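Local coordinates for AimR transcriptional regulator (Bacillus phage phi3T, PDB 5ZVV), which activates transcription of the phage aimX locus as a homodimer, apparently favouring lytic growth until the arbitrium peptide converts it to an inactive monomer and lysogeny follows, at residues Q15-L20 with G31-V36. Sequence-based numbering, arbitrary orientation.
Sequences QLAARL and GFYKFV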
loop_
_atom_site.group_PDB
_atom_site.type_symbol
_atom_site.label_atom_id
_atom_site.label_comp_id
_atom_site.label_asym_id
_atom_site.label_seq_id
_atom_site.Cartn_x
_atom_site.Cartn_y
_atom_site.Cartn_z
ATOM N N GLN A 15 -35.576 -27.295 33.294
ATOM C CA GLN A 15 -34.341 -27.703 32.631
ATOM C C GLN A 15 -33.673 -26.523 31.939
ATOM O O GLN A 15 -32.440 -26.422 31.921
ATOM C CB GLN A 15 -34.620 -28.828 31.633
ATOM C CG GLN A 15 -35.024 -30.151 32.275
ATOM C CD GLN A 15 -36.476 -30.172 32.717
ATOM O OE1 GLN A 15 -37.331 -29.520 32.115
ATOM N NE2 GLN A 15 -36.761 -30.921 33.778
ATOM N N LEU A 16 -34.469 -25.618 31.365
ATOM C CA LEU A 16 -33.905 -24.413 30.767
ATOM C C LEU A 16 -33.282 -23.516 31.828
ATOM O O LEU A 16 -32.198 -22.957 31.617
ATOM C CB LEU A 16 -34.982 -23.656 29.991
ATOM C CG LEU A 16 -34.565 -22.327 29.357
ATOM C CD1 LEU A 16 -33.570 -22.556 28.229
ATOM C CD2 LEU A 16 -35.782 -21.560 28.862
ATOM N N ALA A 17 -33.952 -23.366 32.974
ATOM C CA ALA A 17 -33.388 -22.577 34.062
ATOM C C ALA A 17 -32.083 -23.183 34.561
ATOM O O ALA A 17 -31.125 -22.459 34.858
ATOM C CB ALA A 17 -34.395 -22.461 35.205
ATOM N N ALA A 18 -32.022 -24.515 34.643
ATOM C CA ALA A 18 -30.812 -25.177 35.115
ATOM C C ALA A 18 -29.673 -25.037 34.114
ATOM O O ALA A 18 -28.529 -24.776 34.502
ATOM C CB ALA A 18 -31.098 -26.651 35.400
ATOM N N ARG A 19 -29.964 -25.198 32.819
ATOM C CA ARG A 19 -28.898 -25.141 31.825
ATOM C C ARG A 19 -28.414 -23.713 31.597
ATOM O O ARG A 19 -27.226 -23.502 31.326
ATOM C CB ARG A 19 -29.359 -25.774 30.509
ATOM C CG ARG A 19 -30.421 -24.997 29.747
ATOM C CD ARG A 19 -30.706 -25.634 28.392
ATOM N NE ARG A 19 -31.397 -26.915 28.518
ATOM C CZ ARG A 19 -32.696 -27.092 28.295
ATOM N NH1 ARG A 19 -33.237 -28.294 28.440
ATOM N NH2 ARG A 19 -33.454 -26.070 27.920
ATOM N N LEU A 20 -29.306 -22.724 31.708
ATOM C CA LEU A 20 -28.889 -21.331 31.575
ATOM C C LEU A 20 -28.154 -20.852 32.819
ATOM O O LEU A 20 -27.173 -20.105 32.714
ATOM C CB LEU A 20 -30.100 -20.441 31.295
ATOM C CG LEU A 20 -30.522 -20.320 29.828
ATOM C CD1 LEU A 20 -31.769 -19.460 29.693
ATOM C CD2 LEU A 20 -29.381 -19.743 29.008
ATOM N N GLY A 31 -29.397 -17.653 42.483
ATOM C CA GLY A 31 -28.247 -16.804 42.227
ATOM C C GLY A 31 -28.171 -16.357 40.783
ATOM O O GLY A 31 -27.708 -15.250 40.490
ATOM N N PHE A 32 -28.624 -17.208 39.861
ATOM C CA PHE A 32 -28.669 -16.836 38.454
ATOM C C PHE A 32 -29.673 -15.716 38.218
ATOM O O PHE A 32 -29.365 -14.729 37.537
ATOM C CB PHE A 32 -29.007 -18.068 37.614
ATOM C CG PHE A 32 -29.281 -17.769 36.175
ATOM C CD1 PHE A 32 -28.276 -17.308 35.346
ATOM C CD2 PHE A 32 -30.544 -17.967 35.644
ATOM C CE1 PHE A 32 -28.524 -17.037 34.016
ATOM C CE2 PHE A 32 -30.800 -17.700 34.315
ATOM C CZ PHE A 32 -29.788 -17.233 33.499
ATOM N N TYR A 33 -30.873 -15.844 38.794
ATOM C CA TYR A 33 -31.876 -14.790 38.672
ATOM C C TYR A 33 -31.388 -13.491 39.300
ATOM O O TYR A 33 -31.627 -12.406 38.759
ATOM C CB TYR A 33 -33.193 -15.233 39.315
ATOM C CG TYR A 33 -33.849 -16.417 38.634
ATOM C CD1 TYR A 33 -33.656 -16.662 37.279
ATOM C CD2 TYR A 33 -34.658 -17.293 39.348
ATOM C CE1 TYR A 33 -34.251 -17.742 36.656
ATOM C CE2 TYR A 33 -35.257 -18.375 38.732
ATOM C CZ TYR A 33 -35.050 -18.595 37.388
ATOM O OH TYR A 33 -35.644 -19.675 36.779
ATOM N N LYS A 34 -30.705 -13.579 40.445
ATOM C CA LYS A 34 -30.114 -12.381 41.034
ATOM C C LYS A 34 -29.103 -11.757 40.083
ATOM O O LYS A 34 -29.068 -10.532 39.919
ATOM C CB LYS A 34 -29.458 -12.716 42.378
ATOM C CG LYS A 34 -28.857 -11.521 43.138
ATOM C CD LYS A 34 -28.261 -11.909 44.492
ATOM C CE LYS A 34 -27.653 -10.711 45.212
ATOM N NZ LYS A 34 -27.068 -11.086 46.536
ATOM N N PHE A 35 -28.276 -12.587 39.440
ATOM C CA PHE A 35 -27.273 -12.061 38.521
ATOM C C PHE A 35 -27.922 -11.330 37.354
ATOM O O PHE A 35 -27.575 -10.181 37.058
ATOM C CB PHE A 35 -26.367 -13.181 38.006
ATOM C CG PHE A 35 -25.581 -12.794 36.782
ATOM C CD1 PHE A 35 -24.652 -11.763 36.834
ATOM C CD2 PHE A 35 -25.777 -13.449 35.580
ATOM C CE1 PHE A 35 -23.935 -11.399 35.706
ATOM C CE2 PHE A 35 -25.061 -13.093 34.449
ATOM C CZ PHE A 35 -24.138 -12.066 34.513
ATOM N N VAL A 36 -28.868 -11.982 36.670
ATOM C CA VAL A 36 -29.490 -11.343 35.517
ATOM C C VAL A 36 -30.353 -10.158 35.930
ATOM O O VAL A 36 -30.587 -9.257 35.115
ATOM C CB VAL A 36 -30.308 -12.362 34.697
ATOM C CG1 VAL A 36 -29.410 -13.502 34.223
ATOM C CG2 VAL A 36 -31.484 -12.891 35.502
#
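Ala17 meets Tyr33 at the phenol end: its methyl CB lies 3.4 Å from Tyr33 OH, approaching the ring obliquely. With CG anti to its carbonyl carbon (chi1 -64°), Tyr33 carries its hydroxyl nearer to helix 14-24 than the direction of its CB would suggest. Cys10 of helix 2-11 touches both partners.

One turn further on, Leu20 takes the second aromatic side chain. The CB of Phe32 is directed toward helix 14-24, and with CG anti to the backbone N (chi1 171°) the ring lays one face against the main chain of Leu20, whose carbonyl carbon sits 4.0 Å above the ring plane and offset toward the rim. Leu20 O is 3.6 Å from Phe32 CE1, while Leu20 CB rests 3.9 Å from Phe32 CZ. The leucine thus offers its backbone and the first carbon of its side chain to the ring; farther out, it packs on Ile52, Asn55 and Leu56 of helix 47-56. Ile52 also touches Phe32, and Ala21 and Ala24 extend the ring's footing along helix 14-24.

The pair illustrates how short helices of an all-helical N-terminal region, probably the helix-turn-helix, DNA-binding part of AimR, can be joined mainly by two aromatic side chains of one helix set against a methyl, a CB and the backbone of the other. The CA atoms of Leu20 and Phe32 remain 8.2 Å apart, and the Phe32 ring spans that interval, while Tyr33 makes a separate touch at Ala17. All four residues are buried, and the chemistry implies van der Waals packing without directional bonds between the segments: Tyr33 OH and Leu20 O each meet carbon across it.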